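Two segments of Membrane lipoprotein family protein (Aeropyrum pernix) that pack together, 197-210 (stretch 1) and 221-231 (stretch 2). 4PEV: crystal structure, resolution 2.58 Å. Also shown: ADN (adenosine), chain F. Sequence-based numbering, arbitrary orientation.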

ATOM      1  N   PRO C 197      -1.049  -8.938  -4.678  1.00 30.47           N
ATOM      2  CA  PRO C 197      -0.681  -7.514  -4.614  1.00 30.52           C
ATOM      3  C   PRO C 197       0.684  -7.323  -3.984  1.00 31.00           C
ATOM      4  O   PRO C 197       1.484  -6.518  -4.469  1.00 31.78           O
ATOM      5  N   LEU C 198       0.961  -8.084  -2.935  1.00 30.70           N
ATOM      6  CA  LEU C 198       2.271  -8.020  -2.293  1.00 32.16           C
ATOM      7  C   LEU C 198       3.390  -8.590  -3.150  1.00 34.07           C
ATOM      8  O   LEU C 198       4.552  -8.187  -2.988  1.00 35.59           O
ATOM      9  N   TRP C 199       3.063  -9.507  -4.064  1.00 34.31           N
ATOM     10  CA  TRP C 199       4.044  -9.936  -5.052  1.00 33.61           C
ATOM     11  C   TRP C 199       4.490  -8.702  -5.835  1.00 33.79           C
ATOM     12  O   TRP C 199       5.681  -8.475  -6.032  1.00 34.28           O
ATOM     13  N   ARG C 200       3.528  -7.889  -6.254  1.00 32.09           N
ATOM     14  CA  ARG C 200       3.835  -6.694  -7.025  1.00 31.89           C
ATOM     15  C   ARG C 200       4.656  -5.675  -6.236  1.00 32.28           C
ATOM     16  O   ARG C 200       5.564  -5.050  -6.795  1.00 31.88           O
ATOM     17  N   PHE C 201       4.335  -5.508  -4.950  1.00 30.79           N
ATOM     18  CA  PHE C 201       5.133  -4.649  -4.070  1.00 29.47           C
ATOM     19  C   PHE C 201       6.551  -5.185  -4.036  1.00 28.67           C
ATOM     20  O   PHE C 201       7.488  -4.459  -4.335  1.00 26.52           O
ATOM     21  N   HIS C 202       6.689  -6.463  -3.680  1.00 29.46           N
ATOM     22  CA  HIS C 202       7.998  -7.080  -3.526  1.00 30.39           C
ATOM     23  C   HIS C 202       8.821  -6.866  -4.778  1.00 31.41           C
ATOM     24  O   HIS C 202       9.892  -6.266  -4.725  1.00 35.79           O
ATOM     25  N   ILE C 203       8.317  -7.332  -5.909  1.00 30.17           N
ATOM     26  CA  ILE C 203       9.014  -7.164  -7.179  1.00 29.50           C
ATOM     27  C   ILE C 203       9.425  -5.720  -7.434  1.00 27.44           C
ATOM     28  O   ILE C 203      10.533  -5.471  -7.866  1.00 28.37           O
ATOM     29  N   GLY C 204       8.532  -4.776  -7.195  1.00 25.89           N
ATOM     30  CA  GLY C 204       8.832  -3.379  -7.479  1.00 26.45           C
ATOM     31  C   GLY C 204       9.867  -2.808  -6.532  1.00 26.98           C
ATOM     32  O   GLY C 204      10.685  -1.981  -6.921  1.00 29.44           O
ATOM     33  N   TYR C 205       9.831  -3.259  -5.286  1.00 25.98           N
ATOM     34  CA  TYR C 205      10.706  -2.743  -4.257  1.00 25.69           C
ATOM     35  C   TYR C 205      12.127  -3.210  -4.512  1.00 25.22           C
ATOM     36  O   TYR C 205      13.050  -2.413  -4.455  1.00 23.95           O
ATOM     37  N   LEU C 206      12.291  -4.498  -4.790  1.00 26.38           N
ATOM     38  CA  LEU C 206      13.595  -5.067  -5.139  1.00 29.02           C
ATOM     39  C   LEU C 206      14.123  -4.481  -6.435  1.00 31.08           C
ATOM     40  O   LEU C 206      15.300  -4.137  -6.546  1.00 31.64           O
ATOM     41  N   TYR C 207      13.245  -4.369  -7.419  1.00 32.57           N
ATOM     42  CA  TYR C 207      13.611  -3.731  -8.663  1.00 33.74           C
ATOM     43  C   TYR C 207      14.230  -2.387  -8.374  1.00 33.48           C
ATOM     44  O   TYR C 207      15.314  -2.093  -8.847  1.00 35.38           O
ATOM     45  N   GLY C 208      13.524  -1.572  -7.602  1.00 34.01           N
ATOM     46  CA  GLY C 208      13.963  -0.213  -7.297  1.00 33.98           C
ATOM     47  C   GLY C 208      15.291  -0.143  -6.571  1.00 34.03           C
ATOM     48  O   GLY C 208      16.051   0.785  -6.775  1.00 33.64           O
ATOM     49  N   VAL C 209      15.571  -1.120  -5.718  1.00 35.22           N
ATOM     50  CA  VAL C 209      16.839  -1.157  -4.980  1.00 36.38           C
ATOM     51  C   VAL C 209      17.980  -1.533  -5.916  1.00 38.22           C
ATOM     52  O   VAL C 209      19.053  -0.934  -5.851  1.00 39.79           O
ATOM     53  N   GLN C 210      17.756  -2.537  -6.765  1.00 39.16           N
ATOM     54  CA  GLN C 210      18.782  -2.981  -7.703  1.00 39.72           C
ATOM     55  C   GLN C 210      19.046  -1.913  -8.737  1.00 41.25           C
ATOM     56  O   GLN C 210      20.181  -1.755  -9.181  1.00 44.56           O
ATOM     57  N   GLU C 221      21.779  -4.245   0.294  1.00 39.01           N
ATOM     58  CA  GLU C 221      20.976  -5.462   0.383  1.00 39.40           C
ATOM     59  C   GLU C 221      19.555  -5.179   0.846  1.00 38.01           C
ATOM     60  O   GLU C 221      19.303  -4.152   1.467  1.00 36.58           O
HETATM   61  N   MSE C 222      18.636  -6.091   0.525  1.00 37.08           N
HETATM   62  CA  MSE C 222      17.223  -5.927   0.865  1.00 38.04           C
HETATM   63  C   MSE C 222      16.666  -7.198   1.445  1.00 35.49           C
HETATM   64  O   MSE C 222      16.857  -8.281   0.908  1.00 33.12           O
ATOM     65  N   VAL C 223      15.959  -7.058   2.560  1.00 34.74           N
ATOM     66  CA  VAL C 223      15.384  -8.187   3.270  1.00 34.29           C
ATOM     67  C   VAL C 223      13.889  -8.003   3.350  1.00 33.42           C
ATOM     68  O   VAL C 223      13.398  -7.018   3.910  1.00 34.89           O
ATOM     69  N   TRP C 224      13.174  -8.964   2.784  1.00 31.78           N
ATOM     70  CA  TRP C 224      11.732  -8.930   2.712  1.00 30.70           C
ATOM     71  C   TRP C 224      11.181 -10.067   3.546  1.00 30.75           C
ATOM     72  O   TRP C 224      11.525 -11.215   3.312  1.00 32.39           O
ATOM     73  N   THR C 225      10.333  -9.740   4.517  1.00 30.18           N
ATOM     74  CA  THR C 225       9.710 -10.730   5.384  1.00 29.19           C
ATOM     75  C   THR C 225       8.178 -10.691   5.342  1.00 28.74           C
ATOM     76  O   THR C 225       7.548  -9.694   5.745  1.00 28.45           O
ATOM     77  N   TYR C 226       7.586 -11.782   4.855  1.00 28.06           N
ATOM     78  CA  TYR C 226       6.171 -12.047   5.071  1.00 26.19           C
ATOM     79  C   TYR C 226       5.947 -12.449   6.526  1.00 26.17           C
ATOM     80  O   TYR C 226       6.585 -13.371   7.016  1.00 25.17           O
ATOM     81  N   THR C 227       5.065 -11.722   7.210  1.00 27.01           N
ATOM     82  CA  THR C 227       4.604 -12.083   8.547  1.00 27.86           C
ATOM     83  C   THR C 227       3.414 -13.023   8.457  1.00 28.50           C
ATOM     84  O   THR C 227       3.173 -13.809   9.369  1.00 29.55           O
ATOM     85  N   GLY C 228       2.650 -12.906   7.381  1.00 29.35           N
ATOM     86  CA  GLY C 228       1.530 -13.800   7.134  1.00 31.50           C
ATOM     87  C   GLY C 228       0.193 -13.247   7.592  1.00 33.27           C
ATOM     88  O   GLY C 228      -0.857 -13.845   7.345  1.00 34.01           O
ATOM     89  N   ARG C 229       0.218 -12.106   8.264  1.00 35.39           N
ATOM     90  CA  ARG C 229      -0.997 -11.520   8.787  1.00 35.51           C
ATOM     91  C   ARG C 229      -1.017 -10.040   8.420  1.00 33.78           C
ATOM     92  O   ARG C 229       0.029  -9.444   8.181  1.00 33.30           O
ATOM     93  N   PHE C 230      -2.213  -9.472   8.299  1.00 32.98           N
ATOM     94  CA  PHE C 230      -2.384  -8.025   8.073  1.00 31.45           C
ATOM     95  C   PHE C 230      -2.892  -7.292   9.307  1.00 31.25           C
ATOM     96  O   PHE C 230      -2.996  -6.075   9.303  1.00 31.48           O
ATOM     97  N   ASP C 231      -3.178  -8.032  10.369  1.00 31.91           N
ATOM     98  CA  ASP C 231      -3.824  -7.480  11.555  1.00 33.05           C
ATOM     99  C   ASP C 231      -3.086  -7.819  12.868  1.00 33.13           C
ATOM    100  O   ASP C 231      -3.715  -7.898  13.907  1.00 33.17           O
TER

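What fills the centre of the contact between helix and strand? Trp 224 (chi1 t) points toward the helix and lies flat against His 202 (chi1 t): the imidazole stacks face to face on the indole five-membered ring, centroids 3.8 Å apart and planes only 7° from parallel. His 202 CB sits over the six-membered ring, 3.6 Å from its centroid, while Phe 201 CB meets the indole edge at Trp 224 CH2 (3.8 Å).

How does the packing continue along the antiparallel pair? Selenomethionine Met 222 (chi1 t) also points inward, placing CG 3.5 Å from Tyr 205 CE2 and CE 3.6 Å from Leu 206 CB. Val 223 points away, as alternation along a strand predicts.

What closes the other end, near the adenosine? Leu 198 (m, p) touches two ring edges, with CB 4.0 Å from Tyr 226 CE1 and CD1 4.0 Å from Phe 230 CZ. Phe 230 (chi1 m) offers a face to the adenosine, its CE1 3.0 Å from O4'; Leu 198 CD1 is 3.5 Å from the same O4'.

Where are the polar groups satisfied? No hydrogen bond crosses the contact. Tyr 226 OH lies 3.7 Å from Trp 199 CD1, yet it, Trp 199 NE1 and His 202 ND1 all find partners elsewhere in the structure.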

ATOM      1  CB  PRO C 197      -1.756  -6.897  -3.738  1.00 30.88           C
ATOM      2  CG  PRO C 197      -2.880  -7.892  -3.722  1.00 31.09           C
ATOM      3  CD  PRO C 197      -2.241  -9.235  -3.869  1.00 30.80           C
ATOM      4  CB  LEU C 198       2.251  -8.677  -0.911  1.00 32.13           C
ATOM      5  CG  LEU C 198       1.854  -7.662   0.173  1.00 31.85           C
ATOM      6  CD1 LEU C 198       0.472  -7.066  -0.047  1.00 30.61           C
ATOM      7  CD2 LEU C 198       1.919  -8.303   1.539  1.00 33.13           C
ATOM      8  CB  TRP C 199       3.481 -10.956  -6.024  1.00 34.06           C
ATOM      9  CG  TRP C 199       2.975 -12.220  -5.424  1.00 35.55           C
ATOM     10  CD1 TRP C 199       3.160 -12.662  -4.153  1.00 38.02           C
ATOM     11  CD2 TRP C 199       2.225 -13.238  -6.100  1.00 37.77           C
ATOM     12  NE1 TRP C 199       2.548 -13.891  -3.977  1.00 38.89           N
ATOM     13  CE2 TRP C 199       1.969 -14.267  -5.161  1.00 39.12           C
ATOM     14  CE3 TRP C 199       1.732 -13.377  -7.413  1.00 38.27           C
ATOM     15  CZ2 TRP C 199       1.233 -15.422  -5.487  1.00 39.00           C
ATOM     16  CZ3 TRP C 199       0.999 -14.521  -7.739  1.00 39.31           C
ATOM     17  CH2 TRP C 199       0.756 -15.528  -6.775  1.00 39.06           C
ATOM     18  CB  ARG C 200       2.552  -6.055  -7.552  1.00 32.14           C
ATOM     19  CG  ARG C 200       1.814  -6.964  -8.514  1.00 33.53           C
ATOM     20  CD  ARG C 200       0.789  -6.236  -9.373  1.00 35.59           C
ATOM     21  NE  ARG C 200      -0.507  -6.119  -8.718  1.00 36.68           N
ATOM     22  CZ  ARG C 200      -1.317  -7.140  -8.487  1.00 37.84           C
ATOM     23  NH1 ARG C 200      -0.963  -8.371  -8.846  1.00 37.86           N
ATOM     24  NH2 ARG C 200      -2.486  -6.930  -7.889  1.00 39.77           N
ATOM     25  CB  PHE C 201       4.579  -4.589  -2.626  1.00 28.77           C
ATOM     26  CG  PHE C 201       3.449  -3.600  -2.434  1.00 29.19           C
ATOM     27  CD1 PHE C 201       3.696  -2.238  -2.403  1.00 29.56           C
ATOM     28  CD2 PHE C 201       2.134  -4.034  -2.261  1.00 29.15           C
ATOM     29  CE1 PHE C 201       2.657  -1.329  -2.209  1.00 29.75           C
ATOM     30  CE2 PHE C 201       1.097  -3.131  -2.076  1.00 28.72           C
ATOM     31  CZ  PHE C 201       1.357  -1.778  -2.045  1.00 29.06           C
ATOM     32  CB  HIS C 202       7.883  -8.572  -3.222  1.00 30.57           C
ATOM     33  CG  HIS C 202       9.186  -9.211  -2.863  1.00 31.43           C
ATOM     34  ND1 HIS C 202       9.299 -10.553  -2.580  1.00 32.12           N
ATOM     35  CD2 HIS C 202      10.436  -8.698  -2.742  1.00 32.86           C
ATOM     36  CE1 HIS C 202      10.558 -10.839  -2.287  1.00 32.33           C
ATOM     37  NE2 HIS C 202      11.269  -9.733  -2.386  1.00 33.68           N
ATOM     38  CB  ILE C 203       8.140  -7.651  -8.355  1.00 30.18           C
ATOM     39  CG1 ILE C 203       8.132  -9.179  -8.390  1.00 30.43           C
ATOM     40  CG2 ILE C 203       8.618  -7.073  -9.684  1.00 30.47           C
ATOM     41  CD1 ILE C 203       7.080  -9.744  -9.314  1.00 31.11           C
ATOM     42  CB  TYR C 205      10.201  -3.182  -2.874  1.00 25.81           C
ATOM     43  CG  TYR C 205      10.958  -2.616  -1.687  1.00 26.15           C
ATOM     44  CD1 TYR C 205      11.131  -1.237  -1.524  1.00 26.71           C
ATOM     45  CD2 TYR C 205      11.482  -3.459  -0.706  1.00 27.20           C
ATOM     46  CE1 TYR C 205      11.811  -0.715  -0.426  1.00 26.45           C
ATOM     47  CE2 TYR C 205      12.160  -2.944   0.397  1.00 27.88           C
ATOM     48  CZ  TYR C 205      12.318  -1.574   0.529  1.00 27.27           C
ATOM     49  OH  TYR C 205      13.000  -1.085   1.614  1.00 28.20           O
ATOM     50  CB  LEU C 206      13.487  -6.578  -5.308  1.00 30.21           C
ATOM     51  CG  LEU C 206      14.772  -7.374  -5.554  1.00 30.56           C
ATOM     52  CD1 LEU C 206      15.863  -7.117  -4.521  1.00 30.59           C
ATOM     53  CD2 LEU C 206      14.422  -8.851  -5.586  1.00 30.89           C
ATOM     54  CB  TYR C 207      12.399  -3.549  -9.578  1.00 34.57           C
ATOM     55  CG  TYR C 207      12.761  -2.889 -10.883  1.00 35.26           C
ATOM     56  CD1 TYR C 207      12.826  -1.513 -10.977  1.00 35.90           C
ATOM     57  CD2 TYR C 207      13.063  -3.639 -12.016  1.00 36.15           C
ATOM     58  CE1 TYR C 207      13.167  -0.892 -12.156  1.00 36.52           C
ATOM     59  CE2 TYR C 207      13.407  -3.019 -13.214  1.00 36.96           C
ATOM     60  CZ  TYR C 207      13.462  -1.641 -13.265  1.00 36.87           C
ATOM     61  OH  TYR C 207      13.789  -0.972 -14.416  1.00 38.96           O
ATOM     62  CB  VAL C 209      16.801  -2.160  -3.795  1.00 35.24           C
ATOM     63  CG1 VAL C 209      18.205  -2.441  -3.260  1.00 34.34           C
ATOM     64  CG2 VAL C 209      15.891  -1.651  -2.683  1.00 34.36           C
ATOM     65  CB  GLN C 210      18.368  -4.262  -8.412  1.00 41.08           C
ATOM     66  CG  GLN C 210      18.255  -5.480  -7.515  1.00 41.70           C
ATOM     67  CD  GLN C 210      19.587  -5.882  -6.933  1.00 41.46           C
ATOM     68  OE1 GLN C 210      20.183  -5.129  -6.176  1.00 43.01           O
ATOM     69  NE2 GLN C 210      20.061  -7.068  -7.282  1.00 41.65           N
ATOM     70  CB  GLU C 221      21.634  -6.438   1.325  1.00 41.92           C
ATOM     71  CG  GLU C 221      22.998  -6.844   0.825  1.00 46.45           C
ATOM     72  CD  GLU C 221      23.605  -7.965   1.637  1.00 52.61           C
ATOM     73  OE1 GLU C 221      23.146  -8.220   2.779  1.00 56.93           O
ATOM     74  OE2 GLU C 221      24.557  -8.589   1.123  1.00 58.54           O
HETATM   75  CB  MSE C 222      16.389  -5.509  -0.343  1.00 42.14           C
HETATM   76  CG  MSE C 222      15.034  -4.924   0.084  1.00 46.84           C
HETATM   77 SE   MSE C 222      13.560  -6.262   0.200  1.00 52.67          SE
HETATM   78  CE  MSE C 222      13.259  -6.511  -1.734  1.00 51.29           C
ATOM     79  CB  VAL C 223      15.946  -8.303   4.689  1.00 35.45           C
ATOM     80  CG1 VAL C 223      15.249  -9.430   5.458  1.00 34.09           C
ATOM     81  CG2 VAL C 223      17.461  -8.504   4.613  1.00 36.67           C
ATOM     82  CB  TRP C 224      11.311  -9.098   1.272  1.00 29.76           C
ATOM     83  CG  TRP C 224       9.866  -9.116   1.072  1.00 30.00           C
ATOM     84  CD1 TRP C 224       9.022 -10.163   1.285  1.00 30.77           C
ATOM     85  CD2 TRP C 224       9.066  -8.043   0.590  1.00 29.13           C
ATOM     86  NE1 TRP C 224       7.741  -9.812   0.947  1.00 30.17           N
ATOM     87  CE2 TRP C 224       7.737  -8.512   0.521  1.00 29.08           C
ATOM     88  CE3 TRP C 224       9.341  -6.727   0.213  1.00 28.66           C
ATOM     89  CZ2 TRP C 224       6.679  -7.710   0.095  1.00 29.00           C
ATOM     90  CZ3 TRP C 224       8.293  -5.933  -0.218  1.00 28.90           C
ATOM     91  CH2 TRP C 224       6.973  -6.430  -0.275  1.00 28.52           C
ATOM     92  CB  THR C 225      10.170 -10.541   6.838  1.00 29.39           C
ATOM     93  OG1 THR C 225      11.592 -10.402   6.859  1.00 30.67           O
ATOM     94  CG2 THR C 225       9.753 -11.738   7.704  1.00 28.89           C
ATOM     95  CB  TYR C 226       5.689 -13.155   4.157  1.00 25.49           C
ATOM     96  CG  TYR C 226       5.572 -12.722   2.725  1.00 26.41           C
ATOM     97  CD1 TYR C 226       4.631 -11.755   2.344  1.00 27.01           C
ATOM     98  CD2 TYR C 226       6.394 -13.266   1.745  1.00 25.86           C
ATOM     99  CE1 TYR C 226       4.508 -11.353   1.026  1.00 27.14           C
ATOM    100  CE2 TYR C 226       6.288 -12.871   0.430  1.00 26.98           C
ATOM    101  CZ  TYR C 226       5.348 -11.916   0.066  1.00 28.45           C
ATOM    102  OH  TYR C 226       5.250 -11.527  -1.260  1.00 30.70           O
ATOM    103  CB  THR C 227       4.112 -10.863   9.336  1.00 27.51           C
ATOM    104  OG1 THR C 227       2.955 -10.317   8.683  1.00 27.58           O
ATOM    105  CG2 THR C 227       5.205  -9.819   9.452  1.00 27.59           C
ATOM    106  CB  ARG C 229      -1.074 -11.804  10.297  1.00 39.30           C
ATOM    107  CG  ARG C 229      -1.428 -13.276  10.581  1.00 43.23           C
ATOM    108  CD  ARG C 229      -1.314 -13.763  12.029  1.00 46.97           C
ATOM    109  NE  ARG C 229      -2.105 -12.972  12.981  1.00 51.89           N
ATOM    110  CZ  ARG C 229      -3.439 -12.971  13.075  1.00 53.29           C
ATOM    111  NH1 ARG C 229      -4.183 -13.727  12.278  1.00 57.99           N
ATOM    112  NH2 ARG C 229      -4.042 -12.201  13.978  1.00 52.44           N
ATOM    113  CB  PHE C 230      -3.386  -7.778   6.966  1.00 31.32           C
ATOM    114  CG  PHE C 230      -2.822  -7.919   5.595  1.00 32.34           C
ATOM    115  CD1 PHE C 230      -1.806  -7.081   5.165  1.00 32.52           C
ATOM    116  CD2 PHE C 230      -3.338  -8.863   4.706  1.00 31.88           C
ATOM    117  CE1 PHE C 230      -1.294  -7.194   3.882  1.00 32.10           C
ATOM    118  CE2 PHE C 230      -2.824  -8.981   3.430  1.00 31.43           C
ATOM    119  CZ  PHE C 230      -1.804  -8.144   3.016  1.00 31.14           C
ATOM    120  CB  ASP C 231      -5.249  -8.025  11.618  1.00 33.42           C
ATOM    121  CG  ASP C 231      -5.295  -9.564  11.722  1.00 33.92           C
ATOM    122  OD1 ASP C 231      -4.301 -10.260  11.387  1.00 33.27           O
ATOM    123  OD2 ASP C 231      -6.352 -10.077  12.136  1.00 35.78           O
TER
HETATM  124  O5' ADN F 501      -0.480  -2.361   3.702  1.00 24.76           O
HETATM  125  C5' ADN F 501       0.187  -2.827   2.513  1.00 24.46           C
HETATM  126  C4' ADN F 501      -0.704  -3.553   1.499  1.00 25.00           C
HETATM  127  O4' ADN F 501      -1.218  -4.782   2.018  1.00 25.17           O
HETATM  128  C3' ADN F 501      -1.943  -2.812   1.006  1.00 25.42           C
HETATM  129  O3' ADN F 501      -1.633  -1.849  -0.008  1.00 24.73           O
HETATM  130  C2' ADN F 501      -2.825  -3.955   0.516  1.00 25.15           C
HETATM  131  O2' ADN F 501      -2.498  -4.393  -0.811  1.00 24.87           O
HETATM  132  C1' ADN F 501      -2.515  -5.056   1.496  1.00 25.20           C
HETATM  133  N9  ADN F 501      -3.473  -5.057   2.618  1.00 26.41           N
HETATM  134  C8  ADN F 501      -3.465  -4.257   3.710  1.00 26.73           C
HETATM  135  N7  ADN F 501      -4.496  -4.552   4.546  1.00 27.31           N
HETATM  136  C5  ADN F 501      -5.170  -5.572   3.974  1.00 28.16           C
HETATM  137  C6  ADN F 501      -6.362  -6.387   4.292  1.00 28.08           C
HETATM  138  N6  ADN F 501      -7.052  -6.151   5.424  1.00 28.70           N
HETATM  139  N1  ADN F 501      -6.739  -7.352   3.417  1.00 28.31           N
HETATM  140  C2  ADN F 501      -6.066  -7.592   2.271  1.00 27.77           C
HETATM  141  N3  ADN F 501      -4.980  -6.894   1.917  1.00 28.04           N
HETATM  142  C4  ADN F 501      -4.496  -5.894   2.704  1.00 27.80           C